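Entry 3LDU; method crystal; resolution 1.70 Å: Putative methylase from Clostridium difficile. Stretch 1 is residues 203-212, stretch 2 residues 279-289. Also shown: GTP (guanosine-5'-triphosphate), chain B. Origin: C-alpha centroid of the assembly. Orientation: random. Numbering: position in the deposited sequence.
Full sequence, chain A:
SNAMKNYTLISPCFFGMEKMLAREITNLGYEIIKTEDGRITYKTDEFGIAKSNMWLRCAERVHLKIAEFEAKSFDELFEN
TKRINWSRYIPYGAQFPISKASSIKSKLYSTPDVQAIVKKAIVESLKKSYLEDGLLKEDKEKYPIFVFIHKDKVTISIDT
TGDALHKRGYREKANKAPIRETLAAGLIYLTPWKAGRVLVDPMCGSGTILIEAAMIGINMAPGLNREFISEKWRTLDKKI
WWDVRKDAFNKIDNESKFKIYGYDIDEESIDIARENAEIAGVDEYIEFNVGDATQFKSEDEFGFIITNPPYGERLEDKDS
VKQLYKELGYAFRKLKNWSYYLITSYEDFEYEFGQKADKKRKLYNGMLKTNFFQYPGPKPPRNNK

Stretch 1 203-212: MCGSGTILIE
Stretch 2, residues 279-289: IAGVDEYIEFN

How do the two backbones run? In stretch 1 a type II' turn from C204 to G207, closed by G207 N to C204 O at 2.9 Å, leads into helix 208-212, with G207 as N-cap. In stretch 2 a helix begun earlier in the chain gives way at G281, the first residue to leave helical phi/psi (85/20), and strand 286-289 runs nearly antiparallel to the first helix (168°, axes 9.8 Å apart). CA atoms pair G207 with F288 (8.1 Å), L210 with I286 (7.2 Å) and I211 with V282 (6.8 Å).

What fills the gap between them? Apolar side chains do, with no hydrogen bond across; the two stretches bury 321 Å², both sides summed. The branched I211 (m, t) sets CG2 3.7 Å from the small A280 CB, which points toward stretch 1, and 4.1 Å from V282 CG2, while its CG1 lies 4.0 Å from I286 CD1. I286 (m, t) also brings CD1 to 3.6 Å from L210 O.

How is F288 seated? Its ring (chi1 -68°, chi2 -76°) has CE1 3.7 Å from L210 CD1 and 3.8 Å from G207 CA; a CB on G207 would clash with F288 CZ. C204 (p) meets the ring edge, SG to CD1 3.8 Å.

Which side chains of stretch 1 turn from the contact? S206 and T208 point away and bind GTP: S206 OG donates to GTP O3G at 2.8 Å, and T208 OG1 to GTP O2G at 3.1 Å.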

# COMPACT_ATOMS: atom_id res chain seq x y z
N MSE A 203 -15.34 14.49 4.58
CA MSE A 203 -15.95 13.31 5.19
C MSE A 203 -14.80 12.38 5.59
O MSE A 203 -14.68 11.25 5.11
CB MSE A 203 -16.89 12.62 4.21
CG MSE A 203 -18.10 13.48 3.82
SE MSE A 203 -19.04 12.78 2.25
CE MSE A 203 -17.82 13.49 0.91
N CYS A 204 -13.97 12.89 6.49
CA CYS A 204 -12.62 12.37 6.66
C CYS A 204 -12.52 11.09 7.48
O CYS A 204 -11.47 10.44 7.46
CB CYS A 204 -11.72 13.45 7.26
SG CYS A 204 -12.17 13.89 8.94
N GLY A 205 -13.57 10.75 8.22
CA GLY A 205 -13.54 9.59 9.09
C GLY A 205 -12.35 9.64 10.03
O GLY A 205 -12.09 10.67 10.64
N SER A 206 -11.61 8.55 10.14
CA SER A 206 -10.47 8.51 11.07
C SER A 206 -9.20 9.13 10.49
O SER A 206 -8.11 9.00 11.06
CB SER A 206 -10.21 7.08 11.54
OG SER A 206 -10.12 6.23 10.42
N GLY A 207 -9.34 9.78 9.34
CA GLY A 207 -8.34 10.73 8.88
C GLY A 207 -7.24 10.20 7.99
O GLY A 207 -6.26 10.90 7.73
N THR A 208 -7.42 8.99 7.49
CA THR A 208 -6.37 8.27 6.76
C THR A 208 -5.88 9.03 5.53
O THR A 208 -4.67 9.15 5.30
CB THR A 208 -6.89 6.91 6.30
OG1 THR A 208 -7.29 6.16 7.46
CG2 THR A 208 -5.79 6.13 5.57
N ILE A 209 -6.81 9.55 4.73
CA ILE A 209 -6.43 10.26 3.52
C ILE A 209 -5.56 11.46 3.86
O ILE A 209 -4.54 11.69 3.21
CB ILE A 209 -7.68 10.67 2.71
CG1 ILE A 209 -8.29 9.41 2.08
CG2 ILE A 209 -7.32 11.69 1.62
CD1 ILE A 209 -9.57 9.67 1.31
N LEU A 210 -5.96 12.23 4.86
CA LEU A 210 -5.21 13.43 5.24
C LEU A 210 -3.87 13.11 5.90
O LEU A 210 -2.88 13.78 5.65
CB LEU A 210 -6.03 14.32 6.16
CG LEU A 210 -7.26 14.88 5.46
CD1 LEU A 210 -8.15 15.62 6.47
CD2 LEU A 210 -6.80 15.79 4.34
N ILE A 211 -3.85 12.10 6.76
CA ILE A 211 -2.57 11.65 7.33
C ILE A 211 -1.59 11.24 6.22
O ILE A 211 -0.43 11.66 6.21
CB ILE A 211 -2.79 10.54 8.38
CG1 ILE A 211 -3.55 11.12 9.57
CG2 ILE A 211 -1.45 9.94 8.84
CD1 ILE A 211 -4.16 10.08 10.51
N GLU A 212 -2.06 10.44 5.26
CA GLU A 212 -1.19 10.08 4.14
C GLU A 212 -0.72 11.30 3.34
O GLU A 212 0.45 11.37 2.95
CB GLU A 212 -1.82 9.03 3.23
CG GLU A 212 -2.06 7.72 3.94
CD GLU A 212 -0.76 6.95 4.21
OE1 GLU A 212 0.12 6.92 3.32
OE2 GLU A 212 -0.63 6.38 5.30
N ILE A 279 -0.08 10.29 16.55
CA ILE A 279 0.75 9.09 16.50
C ILE A 279 1.64 9.08 15.26
O ILE A 279 2.82 8.71 15.33
CB ILE A 279 -0.11 7.81 16.57
CG1 ILE A 279 -0.76 7.72 17.96
CG2 ILE A 279 0.76 6.58 16.35
CD1 ILE A 279 -1.89 6.74 18.06
N ALA A 280 1.06 9.50 14.14
CA ALA A 280 1.78 9.53 12.87
C ALA A 280 2.84 10.61 12.86
O ALA A 280 3.76 10.57 12.05
CB ALA A 280 0.81 9.73 11.72
N GLY A 281 2.69 11.59 13.75
CA GLY A 281 3.63 12.70 13.81
C GLY A 281 3.30 13.82 12.84
O GLY A 281 4.16 14.64 12.51
N VAL A 282 2.06 13.89 12.37
CA VAL A 282 1.70 14.97 11.45
C VAL A 282 0.57 15.86 11.97
O VAL A 282 -0.05 16.59 11.21
CB VAL A 282 1.33 14.44 10.04
CG1 VAL A 282 2.56 13.85 9.39
CG2 VAL A 282 0.22 13.40 10.13
N ASP A 283 0.34 15.80 13.28
CA ASP A 283 -0.71 16.60 13.93
C ASP A 283 -0.60 18.10 13.68
O ASP A 283 -1.61 18.81 13.72
CB ASP A 283 -0.76 16.32 15.44
CG ASP A 283 0.60 16.39 16.10
OD1 ASP A 283 1.47 15.55 15.79
OD2 ASP A 283 0.80 17.30 16.93
N GLU A 284 0.60 18.60 13.44
CA GLU A 284 0.78 20.04 13.23
C GLU A 284 0.33 20.49 11.84
O GLU A 284 0.22 21.68 11.57
CB GLU A 284 2.23 20.45 13.47
CG GLU A 284 2.69 20.33 14.92
CD GLU A 284 2.06 21.38 15.83
OE1 GLU A 284 1.48 22.36 15.30
OE2 GLU A 284 2.16 21.25 17.07
N TYR A 285 0.04 19.53 10.96
CA TYR A 285 -0.26 19.87 9.57
C TYR A 285 -1.71 19.64 9.22
O TYR A 285 -2.13 19.95 8.11
CB TYR A 285 0.64 19.08 8.61
CG TYR A 285 2.11 19.29 8.88
CD1 TYR A 285 2.80 20.32 8.27
CD2 TYR A 285 2.79 18.46 9.78
CE1 TYR A 285 4.15 20.53 8.54
CE2 TYR A 285 4.13 18.66 10.04
CZ TYR A 285 4.80 19.69 9.42
OH TYR A 285 6.14 19.89 9.68
N ILE A 286 -2.48 19.10 10.16
CA ILE A 286 -3.88 18.80 9.89
C ILE A 286 -4.78 19.37 10.97
O ILE A 286 -4.47 19.29 12.15
CB ILE A 286 -4.16 17.29 9.83
CG1 ILE A 286 -3.10 16.58 9.00
CG2 ILE A 286 -5.54 17.03 9.25
CD1 ILE A 286 -3.22 15.05 9.05
N GLU A 287 -5.90 19.94 10.55
CA GLU A 287 -6.92 20.35 11.51
C GLU A 287 -8.21 19.59 11.20
O GLU A 287 -8.74 19.67 10.09
CB GLU A 287 -7.13 21.86 11.44
CG GLU A 287 -8.26 22.36 12.31
CD GLU A 287 -8.44 23.86 12.23
OE1 GLU A 287 -7.43 24.59 12.34
OE2 GLU A 287 -9.60 24.31 12.06
N PHE A 288 -8.69 18.84 12.19
CA PHE A 288 -9.88 18.02 12.06
C PHE A 288 -10.98 18.66 12.90
O PHE A 288 -10.72 19.11 14.01
CB PHE A 288 -9.64 16.62 12.64
CG PHE A 288 -8.67 15.76 11.87
CD1 PHE A 288 -9.04 15.17 10.67
CD2 PHE A 288 -7.41 15.50 12.38
CE1 PHE A 288 -8.15 14.34 9.97
CE2 PHE A 288 -6.52 14.68 11.69
CZ PHE A 288 -6.90 14.11 10.48
N ASN A 289 -12.20 18.70 12.35
CA ASN A 289 -13.35 19.28 13.04
C ASN A 289 -14.63 18.54 12.69
O ASN A 289 -14.76 17.98 11.60
CB ASN A 289 -13.55 20.75 12.63
CG ASN A 289 -12.51 21.67 13.24
OD1 ASN A 289 -12.43 21.81 14.47
ND2 ASN A 289 -11.72 22.32 12.39
PG GTP B . -11.05 6.90 6.41
O1G GTP B . -10.59 8.31 6.08
O2G GTP B . -10.00 5.94 5.94
O3G GTP B . -11.21 6.71 7.90
O3B GTP B . -12.45 6.64 5.64
PB GTP B . -13.83 6.57 6.49
O1B GTP B . -14.16 5.11 6.70
O2B GTP B . -13.69 7.25 7.83
O3A GTP B . -15.03 7.24 5.64
PA GTP B . -16.42 6.41 5.61
O1A GTP B . -16.74 5.96 7.01
O2A GTP B . -16.31 5.22 4.69
O5' GTP B . -17.59 7.41 5.15
C5' GTP B . -17.24 8.75 5.02
C4' GTP B . -17.48 9.43 6.36
O4' GTP B . -18.36 10.49 6.09
C3' GTP B . -18.14 8.61 7.46
O3' GTP B . -17.26 8.60 8.57
C2' GTP B . -19.42 9.35 7.84
O2' GTP B . -19.55 9.57 9.23
C1' GTP B . -19.20 10.69 7.20
N9 GTP B . -20.39 11.38 6.69
C8 GTP B . -21.59 10.89 6.24
N7 GTP B . -22.34 11.96 5.86
C5 GTP B . -21.64 13.10 6.08
C6 GTP B . -21.91 14.45 5.89
O6 GTP B . -23.00 14.82 5.43
N1 GTP B . -20.94 15.37 6.22
C2 GTP B . -19.72 14.97 6.74
N2 GTP B . -18.82 15.89 7.03
N3 GTP B . -19.44 13.62 6.95
C4 GTP B . -20.40 12.73 6.61